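Long-range contact in IAA acetyltransferase (PDB 1Y9K), which probably transfers an acyl group, most likely acetyl, to an amine as a member of the GNAT family of N-acetyltransferases: residues Y127-Y132 / V142-I147. Numbering follows the deposited sequence.
Sequences YFSKHY and VCRDMI
This is a sulfur-aromatic contact between a short helix and the interruption in strand 141-152 of the central mixed sheet in a GNAT-family acetyltransferase fold. Helix 127-131 follows strand 119-124 and sits against this last long strand where it is broken at R144 and D145. The contact lies near the surface and is mostly apolar.

F128 makes the largest share of the contact. Its CG stands anti to the carbonyl carbon (chi1 -69°), which brings the ring against the strand. C143 SG sits over the centre of one face, 3.6 Å from the F128 ring centroid. The Y127 ring covers the opposite face through its CD2, so F128 is sandwiched between a thiol and its own neighbour. The carbonyl oxygens of R144 and D145 meet the ring at its edge, with D145 O 3.4 Å from F128 CE1. I136 of strand 136-138 also touches F128 and C143.

The selenomethionine M146 bends at its second and third torsions and reaches both rings. SE lies 3.6 Å from F128 CZ, at an oblique approach. The methyl CE lies over a face of the Y127 ring, 4.0 Å from its centroid, as a CH-pi contact. H131 ND1 lies over the opposite face of the Y127 ring from M146 CE and also donates to Y127 O at 2.8 Å, which ties the imidazole to the helix.

N104 OD1 accepts the backbone N-H groups of R144 and D145 at the break. One weak backbone bond joins the two segments: F128 N donates to R144 O at 3.3 Å, with an N-H...O angle of 161°.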
loop_
_atom_site.group_PDB
_atom_site.type_symbol
_atom_site.label_atom_id
_atom_site.label_comp_id
_atom_site.label_asym_id
_atom_site.label_seq_id
_atom_site.Cartn_x
_atom_site.Cartn_y
_atom_site.Cartn_z
ATOM N N TYR A 127 -14.405 -7.345 -4.597
ATOM C CA TYR A 127 -13.070 -7.836 -4.303
ATOM C C TYR A 127 -12.951 -8.310 -2.857
ATOM O O TYR A 127 -12.458 -9.413 -2.591
ATOM C CB TYR A 127 -12.035 -6.745 -4.586
ATOM C CG TYR A 127 -10.615 -7.147 -4.266
ATOM C CD1 TYR A 127 -9.765 -7.651 -5.262
ATOM C CD2 TYR A 127 -10.113 -7.029 -2.966
ATOM C CE1 TYR A 127 -8.445 -8.027 -4.961
ATOM C CE2 TYR A 127 -8.806 -7.403 -2.660
ATOM C CZ TYR A 127 -7.982 -7.895 -3.659
ATOM O OH TYR A 127 -6.690 -8.252 -3.341
ATOM N N PHE A 128 -13.414 -7.473 -1.932
ATOM C CA PHE A 128 -13.196 -7.709 -0.510
ATOM C C PHE A 128 -14.062 -8.819 0.032
ATOM O O PHE A 128 -13.592 -9.644 0.814
ATOM C CB PHE A 128 -13.378 -6.419 0.276
ATOM C CG PHE A 128 -12.305 -5.428 0.008
ATOM C CD1 PHE A 128 -12.450 -4.494 -1.011
ATOM C CD2 PHE A 128 -11.117 -5.457 0.746
ATOM C CE1 PHE A 128 -11.439 -3.585 -1.282
ATOM C CE2 PHE A 128 -10.093 -4.551 0.487
ATOM C CZ PHE A 128 -10.250 -3.612 -0.527
ATOM N N SER A 129 -15.318 -8.847 -0.408
ATOM C CA SER A 129 -16.257 -9.906 -0.058
ATOM C C SER A 129 -15.669 -11.262 -0.434
ATOM O O SER A 129 -15.853 -12.250 0.278
ATOM C CB SER A 129 -17.584 -9.687 -0.799
ATOM O OG SER A 129 -17.853 -8.296 -0.966
ATOM N N LYS A 130 -14.938 -11.278 -1.548
ATOM C CA LYS A 130 -14.358 -12.480 -2.123
ATOM C C LYS A 130 -13.062 -12.929 -1.437
ATOM O O LYS A 130 -12.788 -14.126 -1.358
ATOM C CB LYS A 130 -14.081 -12.232 -3.601
ATOM C CG LYS A 130 -14.532 -13.341 -4.512
ATOM C CD LYS A 130 -15.019 -12.781 -5.834
ATOM C CE LYS A 130 -16.391 -12.132 -5.690
ATOM N NZ LYS A 130 -16.768 -11.434 -6.952
ATOM N N HIS A 131 -12.269 -11.969 -0.959
ATOM C CA HIS A 131 -10.960 -12.263 -0.377
ATOM C C HIS A 131 -10.978 -12.420 1.139
ATOM O O HIS A 131 -10.027 -12.937 1.719
ATOM C CB HIS A 131 -9.943 -11.189 -0.774
ATOM C CG HIS A 131 -9.460 -11.309 -2.184
ATOM N ND1 HIS A 131 -10.255 -11.016 -3.271
ATOM C CD2 HIS A 131 -8.265 -11.695 -2.688
ATOM C CE1 HIS A 131 -9.571 -11.215 -4.383
ATOM N NE2 HIS A 131 -8.359 -11.623 -4.058
ATOM N N TYR A 132 -12.045 -11.966 1.784
ATOM C CA TYR A 132 -12.115 -12.011 3.241
ATOM C C TYR A 132 -13.431 -12.581 3.734
ATOM O O TYR A 132 -14.504 -12.220 3.242
ATOM C CB TYR A 132 -11.862 -10.625 3.841
ATOM C CG TYR A 132 -10.593 -9.977 3.336
ATOM C CD1 TYR A 132 -10.629 -9.069 2.280
ATOM C CD2 TYR A 132 -9.356 -10.287 3.900
ATOM C CE1 TYR A 132 -9.476 -8.478 1.804
ATOM C CE2 TYR A 132 -8.186 -9.701 3.431
ATOM C CZ TYR A 132 -8.252 -8.797 2.384
ATOM O OH TYR A 132 -7.105 -8.210 1.910
ATOM N N VAL A 142 -19.467 0.236 3.699
ATOM C CA VAL A 142 -18.957 -1.119 3.460
ATOM C C VAL A 142 -17.856 -1.090 2.395
ATOM O O VAL A 142 -18.066 -0.591 1.283
ATOM C CB VAL A 142 -20.071 -2.112 3.044
ATOM C CG1 VAL A 142 -19.482 -3.487 2.754
ATOM C CG2 VAL A 142 -21.142 -2.215 4.132
ATOM N N CYS A 143 -16.684 -1.594 2.774
ATOM C CA CYS A 143 -15.549 -1.762 1.887
ATOM C C CYS A 143 -15.807 -3.008 1.074
ATOM O O CYS A 143 -15.553 -4.127 1.524
ATOM C CB CYS A 143 -14.280 -1.915 2.705
ATOM S SG CYS A 143 -12.796 -1.867 1.730
ATOM N N ARG A 144 -16.296 -2.792 -0.139
ATOM C CA ARG A 144 -16.849 -3.844 -0.976
ATOM C C ARG A 144 -16.009 -4.060 -2.239
ATOM O O ARG A 144 -15.734 -5.184 -2.633
ATOM C CB ARG A 144 -18.280 -3.429 -1.331
ATOM C CG ARG A 144 -19.070 -4.325 -2.261
ATOM C CD ARG A 144 -20.430 -3.678 -2.524
ATOM N NE ARG A 144 -21.049 -3.239 -1.273
ATOM C CZ ARG A 144 -22.032 -2.343 -1.161
ATOM N NH1 ARG A 144 -22.554 -1.750 -2.234
ATOM N NH2 ARG A 144 -22.492 -2.041 0.049
ATOM N N ASP A 145 -15.602 -2.961 -2.862
ATOM C CA ASP A 145 -14.942 -2.982 -4.164
ATOM C C ASP A 145 -13.539 -2.391 -4.077
ATOM O O ASP A 145 -13.306 -1.480 -3.278
ATOM C CB ASP A 145 -15.762 -2.156 -5.161
ATOM C CG ASP A 145 -17.228 -2.547 -5.189
ATOM O OD1 ASP A 145 -17.520 -3.753 -5.278
ATOM O OD2 ASP A 145 -18.095 -1.652 -5.141
HETATM N N MSE A 146 -12.615 -2.899 -4.896
HETATM C CA MSE A 146 -11.274 -2.319 -4.995
HETATM C C MSE A 146 -11.234 -1.278 -6.108
HETATM O O MSE A 146 -11.455 -1.581 -7.284
HETATM C CB MSE A 146 -10.207 -3.405 -5.219
HETATM C CG MSE A 146 -8.747 -2.963 -5.039
HETATM SE SE MSE A 146 -8.266 -2.589 -3.316
HETATM C CE MSE A 146 -7.451 -4.127 -2.872
ATOM N N ILE A 147 -10.977 -0.037 -5.723
ATOM C CA ILE A 147 -10.737 1.024 -6.691
ATOM C C ILE A 147 -9.273 0.948 -7.125
ATOM O O ILE A 147 -8.363 0.899 -6.283
ATOM C CB ILE A 147 -11.080 2.441 -6.114
ATOM C CG1 ILE A 147 -12.502 2.487 -5.515
ATOM C CG2 ILE A 147 -10.865 3.531 -7.158
ATOM C CD1 ILE A 147 -13.613 1.935 -6.375
#